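Local coordinates for thioredoxin family protein (Streptococcus pneumoniae, PDB 2YP6), which is a surface-exposed thioredoxin-fold lipoprotein that probably exchanges thiols and disulfides and is linked to extracellular oxidative stress resistance, at residues Lys47-Phe52 / Gln145-Arg150; Pro153-Ile158 / Lys166-Ala171. One frame throughout, in Å; residues are numbered along the deposited sequence.

Interaction 1: Lys47-Phe52 / Gln145-Arg150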
ATOM      1  N   LYS A  47      11.514  10.346  -8.866  1.00 16.19           N
ATOM      2  CA  LYS A  47      10.586  10.727  -9.922  1.00 19.91           C
ATOM      3  C   LYS A  47       9.153  10.569  -9.446  1.00 16.79           C
ATOM      4  O   LYS A  47       8.887   9.883  -8.469  1.00 15.18           O
ATOM      5  CB  LYS A  47      10.814   9.878 -11.169  1.00 20.03           C
ATOM      6  CG  LYS A  47      12.195  10.105 -11.867  1.00 27.52           C
ATOM      7  CD  LYS A  47      12.446  11.594 -12.143  1.00 31.73           C
ATOM      8  CE  LYS A  47      13.826  11.894 -12.723  1.00 40.71           C
ATOM      9  NZ  LYS A  47      13.999  13.377 -12.909  1.00 50.15           N
ATOM     10  N   ASP A  48       8.232  11.210 -10.146  1.00 18.40           N
ATOM     11  CA  ASP A  48       6.820  11.150  -9.751  1.00 18.03           C
ATOM     12  C   ASP A  48       6.333   9.714  -9.637  1.00 16.65           C
ATOM     13  O   ASP A  48       6.568   8.882 -10.525  1.00 16.97           O
ATOM     14  CB  ASP A  48       5.924  11.873 -10.771  1.00 22.69           C
ATOM     15  CG  ASP A  48       6.064  13.371 -10.737  1.00 27.42           C
ATOM     16  OD1 ASP A  48       6.634  13.935  -9.771  1.00 25.67           O
ATOM     17  OD2 ASP A  48       5.589  13.989 -11.711  1.00 30.90           O
ATOM     18  N   ALA A  49       5.630   9.432  -8.556  1.00 15.02           N
ATOM     19  CA  ALA A  49       4.890   8.172  -8.405  1.00 13.94           C
ATOM     20  C   ALA A  49       3.731   8.161  -9.386  1.00 18.48           C
ATOM     21  O   ALA A  49       2.995   9.136  -9.461  1.00 16.37           O
ATOM     22  CB  ALA A  49       4.357   8.055  -6.973  1.00 13.85           C
ATOM     23  N   PRO A  50       3.563   7.066 -10.139  1.00 15.51           N
ATOM     24  CA  PRO A  50       2.469   7.018 -11.109  1.00 20.77           C
ATOM     25  C   PRO A  50       1.104   7.204 -10.438  1.00 18.76           C
ATOM     26  O   PRO A  50       0.819   6.701  -9.343  1.00 14.70           O
ATOM     27  CB  PRO A  50       2.597   5.617 -11.717  1.00 18.95           C
ATOM     28  CG  PRO A  50       4.016   5.229 -11.527  1.00 17.08           C
ATOM     29  CD  PRO A  50       4.432   5.871 -10.226  1.00 15.11           C
ATOM     30  N   ASP A  51       0.275   7.995 -11.087  1.00 18.66           N
ATOM     31  CA  ASP A  51      -1.072   8.216 -10.613  1.00 20.43           C
ATOM     32  C   ASP A  51      -1.916   6.953 -10.725  1.00 21.20           C
ATOM     33  O   ASP A  51      -1.661   6.095 -11.565  1.00 19.20           O
ATOM     34  CB  ASP A  51      -1.739   9.302 -11.433  1.00 23.87           C
ATOM     35  CG  ASP A  51      -1.330  10.674 -10.996  1.00 35.60           C
ATOM     36  OD1 ASP A  51      -1.840  11.124  -9.947  1.00 37.69           O
ATOM     37  OD2 ASP A  51      -0.511  11.289 -11.702  1.00 39.68           O
ATOM     38  N   PHE A  52      -2.923   6.870  -9.873  1.00 17.23           N
ATOM     39  CA  PHE A  52      -3.934   5.837  -9.964  1.00 13.37           C
ATOM     40  C   PHE A  52      -5.261   6.292  -9.391  1.00 14.67           C
ATOM     41  O   PHE A  52      -5.338   7.227  -8.561  1.00 16.45           O
ATOM     42  CB  PHE A  52      -3.457   4.525  -9.316  1.00 17.76           C
ATOM     43  CG  PHE A  52      -3.076   4.659  -7.869  1.00 15.85           C
ATOM     44  CD1 PHE A  52      -4.047   4.704  -6.876  1.00 13.43           C
ATOM     45  CD2 PHE A  52      -1.745   4.721  -7.499  1.00 15.63           C
ATOM     46  CE1 PHE A  52      -3.693   4.835  -5.519  1.00 15.58           C
ATOM     47  CE2 PHE A  52      -1.378   4.846  -6.149  1.00 21.39           C
ATOM     48  CZ  PHE A  52      -2.344   4.894  -5.167  1.00 16.18           C
ATOM     49  N   GLN A 145       1.287  -3.003 -12.570  1.00 18.43           N
ATOM     50  CA  GLN A 145       2.118  -2.852 -13.751  1.00 20.01           C
ATOM     51  C   GLN A 145       2.843  -1.509 -13.731  1.00 19.20           C
ATOM     52  O   GLN A 145       4.045  -1.440 -14.007  1.00 21.10           O
ATOM     53  CB  GLN A 145       1.272  -2.964 -15.020  1.00 22.13           C
ATOM     54  CG  GLN A 145       2.073  -2.946 -16.295  1.00 43.05           C
ATOM     55  CD  GLN A 145       1.209  -3.202 -17.526  1.00 52.70           C
ATOM     56  OE1 GLN A 145      -0.002  -3.425 -17.420  1.00 57.97           O
ATOM     57  NE2 GLN A 145       1.829  -3.169 -18.697  1.00 48.17           N
ATOM     58  N   ALA A 146       2.112  -0.444 -13.424  1.00 18.24           N
ATOM     59  CA  ALA A 146       2.698   0.886 -13.429  1.00 17.76           C
ATOM     60  C   ALA A 146       3.867   0.987 -12.453  1.00 21.42           C
ATOM     61  O   ALA A 146       4.850   1.682 -12.729  1.00 18.11           O
ATOM     62  CB  ALA A 146       1.657   1.931 -13.090  1.00 20.42           C
ATOM     63  N   TYR A 147       3.748   0.333 -11.298  1.00 20.19           N
ATOM     64  CA  TYR A 147       4.788   0.398 -10.279  1.00 16.29           C
ATOM     65  C   TYR A 147       5.841  -0.723 -10.442  1.00 17.06           C
ATOM     66  O   TYR A 147       6.717  -0.921  -9.576  1.00 17.20           O
ATOM     67  CB  TYR A 147       4.150   0.397  -8.863  1.00 13.93           C
ATOM     68  CG  TYR A 147       3.592   1.749  -8.457  1.00 11.67           C
ATOM     69  CD1 TYR A 147       2.423   2.241  -8.995  1.00 13.45           C
ATOM     70  CD2 TYR A 147       4.270   2.552  -7.540  1.00 12.00           C
ATOM     71  CE1 TYR A 147       1.952   3.491  -8.644  1.00 13.42           C
ATOM     72  CE2 TYR A 147       3.789   3.780  -7.181  1.00 13.02           C
ATOM     73  CZ  TYR A 147       2.647   4.259  -7.754  1.00 12.18           C
ATOM     74  OH  TYR A 147       2.179   5.488  -7.373  1.00 14.27           O
ATOM     75  N   GLN A 148       5.752  -1.449 -11.551  1.00 16.69           N
ATOM     76  CA  GLN A 148       6.728  -2.489 -11.898  1.00 20.22           C
ATOM     77  C   GLN A 148       6.986  -3.475 -10.768  1.00 25.41           C
ATOM     78  O   GLN A 148       8.132  -3.806 -10.432  1.00 21.51           O
ATOM     79  CB  GLN A 148       8.024  -1.833 -12.352  1.00 21.87           C
ATOM     80  CG  GLN A 148       7.819  -0.931 -13.575  1.00 27.50           C
ATOM     81  CD  GLN A 148       9.126  -0.463 -14.182  1.00 43.77           C
ATOM     82  OE1 GLN A 148       9.355   0.733 -14.332  1.00 46.99           O
ATOM     83  NE2 GLN A 148       9.986  -1.406 -14.541  1.00 53.87           N
ATOM     84  N   ILE A 149       5.909  -3.986 -10.201  1.00 16.97           N
ATOM     85  CA  ILE A 149       6.044  -4.908  -9.100  1.00 17.99           C
ATOM     86  C   ILE A 149       6.668  -6.213  -9.610  1.00 23.02           C
ATOM     87  O   ILE A 149       6.237  -6.749 -10.623  1.00 29.66           O
ATOM     88  CB  ILE A 149       4.691  -5.137  -8.431  1.00 16.93           C
ATOM     89  CG1 ILE A 149       4.149  -3.799  -7.903  1.00 15.40           C
ATOM     90  CG2 ILE A 149       4.803  -6.179  -7.309  1.00 22.36           C
ATOM     91  CD1 ILE A 149       5.093  -3.074  -6.936  1.00 14.70           C
ATOM     92  N   ARG A 150       7.718  -6.678  -8.936  1.00 31.48           N
ATOM     93  CA  ARG A 150       8.380  -7.944  -9.301  1.00 36.33           C
ATOM     94  C   ARG A 150       8.185  -8.982  -8.189  1.00 35.89           C
ATOM     95  O   ARG A 150       8.140 -10.187  -8.449  1.00 37.28           O
ATOM     96  CB  ARG A 150       9.882  -7.715  -9.542  1.00 40.82           C
ATOM     97  CG  ARG A 150      10.606  -7.140  -8.306  1.00 40.24           C
ATOM     98  CD  ARG A 150      12.147  -7.299  -8.323  1.00 50.39           C
ATOM     99  NE  ARG A 150      12.801  -6.346  -9.223  1.00 56.27           N
ATOM    100  CZ  ARG A 150      14.029  -5.846  -9.056  1.00 60.85           C
ATOM    101  NH1 ARG A 150      14.780  -6.187  -8.013  1.00 58.65           N
ATOM    102  NH2 ARG A 150      14.500  -4.988  -9.953  1.00 58.42           N
TER

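Interaction 2: Pro153-Ile158 / Lys166-Ala171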
ATOM      1  N   PRO A 153       5.771  -8.648  -0.406  1.00 14.87           N
ATOM      2  CA  PRO A 153       5.274  -7.277  -0.450  1.00 17.61           C
ATOM      3  C   PRO A 153       6.349  -6.332  -0.964  1.00 20.04           C
ATOM      4  O   PRO A 153       7.526  -6.619  -0.760  1.00 18.85           O
ATOM      5  CB  PRO A 153       4.970  -6.968   1.021  1.00 14.37           C
ATOM      6  CG  PRO A 153       5.898  -7.869   1.804  1.00 14.90           C
ATOM      7  CD  PRO A 153       6.138  -9.085   0.956  1.00 20.67           C
ATOM      8  N   THR A 154       5.943  -5.247  -1.621  1.00 14.72           N
ATOM      9  CA  THR A 154       6.838  -4.139  -1.964  1.00 12.24           C
ATOM     10  C   THR A 154       6.180  -2.853  -1.449  1.00 10.91           C
ATOM     11  O   THR A 154       4.960  -2.678  -1.592  1.00 12.85           O
ATOM     12  CB  THR A 154       7.062  -4.003  -3.471  1.00 15.28           C
ATOM     13  OG1 THR A 154       7.770  -5.141  -3.965  1.00 20.06           O
ATOM     14  CG2 THR A 154       7.882  -2.768  -3.793  1.00 16.98           C
ATOM     15  N   GLU A 155       6.978  -1.996  -0.803  1.00 12.30           N
ATOM     16  CA  GLU A 155       6.491  -0.712  -0.347  1.00 10.90           C
ATOM     17  C   GLU A 155       7.217   0.409  -1.085  1.00  9.69           C
ATOM     18  O   GLU A 155       8.437   0.360  -1.262  1.00 11.98           O
ATOM     19  CB  GLU A 155       6.749  -0.532   1.145  1.00 11.89           C
ATOM     20  CG  GLU A 155       6.060  -1.545   2.070  1.00 11.95           C
ATOM     21  CD  GLU A 155       6.767  -2.868   2.089  1.00 16.38           C
ATOM     22  OE1 GLU A 155       8.027  -2.880   2.167  1.00 12.79           O
ATOM     23  OE2 GLU A 155       6.072  -3.899   2.001  1.00 13.88           O
ATOM     24  N   TYR A 156       6.434   1.388  -1.526  1.00 10.50           N
ATOM     25  CA  TYR A 156       6.936   2.664  -2.030  1.00 12.18           C
ATOM     26  C   TYR A 156       6.605   3.707  -0.995  1.00 11.05           C
ATOM     27  O   TYR A 156       5.466   3.824  -0.564  1.00 12.07           O
ATOM     28  CB  TYR A 156       6.257   3.024  -3.354  1.00 13.03           C
ATOM     29  CG  TYR A 156       6.725   2.157  -4.486  1.00 12.48           C
ATOM     30  CD1 TYR A 156       6.199   0.892  -4.681  1.00 15.20           C
ATOM     31  CD2 TYR A 156       7.714   2.600  -5.353  1.00 19.17           C
ATOM     32  CE1 TYR A 156       6.642   0.094  -5.708  1.00 15.88           C
ATOM     33  CE2 TYR A 156       8.160   1.803  -6.378  1.00 19.74           C
ATOM     34  CZ  TYR A 156       7.627   0.539  -6.541  1.00 20.77           C
ATOM     35  OH  TYR A 156       8.061  -0.261  -7.579  1.00 26.65           O
ATOM     36  N   LEU A 157       7.634   4.432  -0.548  1.00 10.44           N
ATOM     37  CA  LEU A 157       7.441   5.534   0.375  1.00 10.89           C
ATOM     38  C   LEU A 157       7.571   6.816  -0.440  1.00  8.76           C
ATOM     39  O   LEU A 157       8.650   7.146  -0.953  1.00 12.24           O
ATOM     40  CB  LEU A 157       8.481   5.449   1.494  1.00 11.27           C
ATOM     41  CG  LEU A 157       8.605   4.125   2.243  1.00 13.32           C
ATOM     42  CD1 LEU A 157       9.482   4.285   3.490  1.00 16.12           C
ATOM     43  CD2 LEU A 157       7.245   3.570   2.606  1.00 14.26           C
ATOM     44  N   ILE A 158       6.440   7.487  -0.613  1.00 11.20           N
ATOM     45  CA  ILE A 158       6.288   8.590  -1.531  1.00 12.68           C
ATOM     46  C   ILE A 158       6.298   9.886  -0.711  1.00 13.51           C
ATOM     47  O   ILE A 158       5.701   9.967   0.356  1.00 11.41           O
ATOM     48  CB  ILE A 158       4.941   8.446  -2.310  1.00 11.77           C
ATOM     49  CG1 ILE A 158       4.920   7.127  -3.093  1.00 12.89           C
ATOM     50  CG2 ILE A 158       4.684   9.626  -3.236  1.00 14.59           C
ATOM     51  CD1 ILE A 158       3.572   6.812  -3.678  1.00 13.76           C
ATOM     52  N   LYS A 166      11.567   6.331  -1.184  1.00 13.78           N
ATOM     53  CA  LYS A 166      12.228   5.052  -0.941  1.00 11.33           C
ATOM     54  C   LYS A 166      11.409   3.922  -1.517  1.00 13.62           C
ATOM     55  O   LYS A 166      10.211   4.067  -1.687  1.00 11.24           O
ATOM     56  CB  LYS A 166      12.408   4.773   0.553  1.00 13.27           C
ATOM     57  CG  LYS A 166      13.299   5.766   1.264  1.00 14.83           C
ATOM     58  CD  LYS A 166      14.290   5.069   2.190  1.00 18.06           C
ATOM     59  CE  LYS A 166      15.113   6.071   2.990  1.00 14.23           C
ATOM     60  NZ  LYS A 166      16.137   5.385   3.793  1.00 19.20           N
ATOM     61  N   ILE A 167      12.079   2.815  -1.806  1.00 13.34           N
ATOM     62  CA  ILE A 167      11.442   1.576  -2.203  1.00 14.07           C
ATOM     63  C   ILE A 167      12.029   0.466  -1.341  1.00 13.32           C
ATOM     64  O   ILE A 167      13.247   0.381  -1.155  1.00 12.87           O
ATOM     65  CB  ILE A 167      11.725   1.227  -3.686  1.00 17.51           C
ATOM     66  CG1 ILE A 167      11.382   2.408  -4.604  1.00 16.58           C
ATOM     67  CG2 ILE A 167      10.922  -0.030  -4.090  1.00 18.90           C
ATOM     68  CD1 ILE A 167      11.865   2.234  -5.997  1.00 16.64           C
ATOM     69  N   GLN A 168      11.171  -0.419  -0.867  1.00 11.56           N
ATOM     70  CA  GLN A 168      11.603  -1.556  -0.082  1.00 12.29           C
ATOM     71  C   GLN A 168      10.998  -2.840  -0.656  1.00 12.84           C
ATOM     72  O   GLN A 168       9.796  -2.913  -0.881  1.00 13.73           O
ATOM     73  CB  GLN A 168      11.162  -1.367   1.369  1.00 13.70           C
ATOM     74  CG  GLN A 168      11.700  -2.480   2.292  1.00 16.79           C
ATOM     75  CD  GLN A 168      13.094  -2.183   2.841  1.00 18.81           C
ATOM     76  OE1 GLN A 168      13.641  -1.076   2.684  1.00 22.34           O
ATOM     77  NE2 GLN A 168      13.651  -3.156   3.542  1.00 29.24           N
ATOM     78  N   PHE A 169      11.851  -3.816  -0.923  1.00 14.09           N
ATOM     79  CA  PHE A 169      11.443  -5.144  -1.384  1.00 14.95           C
ATOM     80  C   PHE A 169      11.333  -6.003  -0.135  1.00 15.47           C
ATOM     81  O   PHE A 169      12.274  -6.123   0.649  1.00 16.39           O
ATOM     82  CB  PHE A 169      12.458  -5.689  -2.398  1.00 16.68           C
ATOM     83  CG  PHE A 169      12.677  -4.755  -3.560  1.00 18.23           C
ATOM     84  CD1 PHE A 169      11.691  -4.598  -4.538  1.00 21.71           C
ATOM     85  CD2 PHE A 169      13.838  -4.006  -3.669  1.00 23.14           C
ATOM     86  CE1 PHE A 169      11.873  -3.723  -5.608  1.00 24.42           C
ATOM     87  CE2 PHE A 169      14.011  -3.122  -4.722  1.00 25.57           C
ATOM     88  CZ  PHE A 169      13.021  -2.970  -5.682  1.00 24.89           C
ATOM     89  N   GLY A 170      10.160  -6.558   0.091  1.00 15.65           N
ATOM     90  CA  GLY A 170       9.897  -7.237   1.342  1.00 18.86           C
ATOM     91  C   GLY A 170       9.383  -6.238   2.364  1.00 15.48           C
ATOM     92  O   GLY A 170       9.261  -5.039   2.076  1.00 15.65           O
ATOM     93  N   ALA A 171       9.066  -6.722   3.554  1.00 20.17           N
ATOM     94  CA  ALA A 171       8.487  -5.867   4.585  1.00 25.80           C
ATOM     95  C   ALA A 171       9.509  -4.849   5.070  1.00 20.34           C
ATOM     96  O   ALA A 171      10.714  -5.085   5.025  1.00 16.58           O
ATOM     97  CB  ALA A 171       7.976  -6.708   5.754  1.00 27.74           C
TER

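Interaction 1: Lys47-Phe52 / Gln145-Arg150
Y147 reaches from just past the C-terminal end of helix 142-146 to P50, joining that helix of the thioredoxin fold to the loop that leads into strand 53-56. The tight part lies around the phenol. CD of P50 sits over one face of the ring, displaced toward the rim, in a CH-pi contact 3.8 Å from the centroid of the Y147 ring. The hydroxyl of Y147 donates to O of P50 (OH to O 2.7 Å), meeting a lone pair in the carbonyl plane at a C=O...donor angle of 136°. One residue is thus gripped twice, by its ring carbon and by its carbonyl. CB of A49 closes on OH of Y147 at 3.4 Å. F52 and Y147 cross at about a right angle; F76 and L74 of strand 71-76 also pack against the tyrosine. Packing is thinner toward the helix, where CB of P50 and CB of A146 are 4.0 Å apart beside partly exposed surface. The helix ends in a Schellman motif with Q148 as C' residue. A chi1 of 58° sets CG of F52 between its backbone N and carbonyl carbon; in the plane of the F52 ring, at its edge, lies OH of Y147, 3.8 Å from CE2.

Interaction 2: Pro153-Ile158 / Lys166-Ala171
I167 lays CG2 over one face of the Y156 ring, offset toward the rim and 4.2 Å from its centroid, a CH-pi contact between side chains that lie side by side and point the same way. CG1 of I167, anti to its carbonyl carbon (chi1 -52°), comes within 3.7 Å of CE2 of Y156. The two residues form a non-hydrogen-bonded pair in the antiparallel hairpin of strands 154-158 and 164-169, the latter at the sheet's edge in the thioredoxin fold. T154 and F169 share that face. E155 with Q168 and L157 with K166 are the hydrogen-bonded pairs; their side chains occupy the other face, where L157 packs against helix 174-182. N of G170 extends the pairing past the strand, reaching O of P153 at 2.8 Å with a bent N-H...O angle of 140°. P153 follows a cis peptide bond and touches C84 of the disulfide, as the cis-proline of thioredoxins does. The chain of E155 bends at chi2 (78°), which places CD; its OE1 lies 2.5 Å from O of G170, while OE2 forms a salt bridge with K75. A proton on the carboxyl group would fit but stays doubtful, since K75 would be expected to stabilise the charged form.

From the N terminus, the 47-52 loop precedes strand 53-56, and interaction 1 closes a long loop of 92 residues by bringing the end of helix 142-146 back to it. That loop includes strand 71-76, and the CxxC disulfide of C81 and C84. Interaction 2 opens just afterwards and closes a short hairpin, so the two are in series, neither nested nor crossed. They nevertheless touch: OH of Y156 lies 2.5 Å from O of Y147, a probable hydrogen bond, and CD1 of I158 packs on CB of A49. Strand 154-158 thereby links the N-terminal loop and helix end to the sheet edge at 164-169.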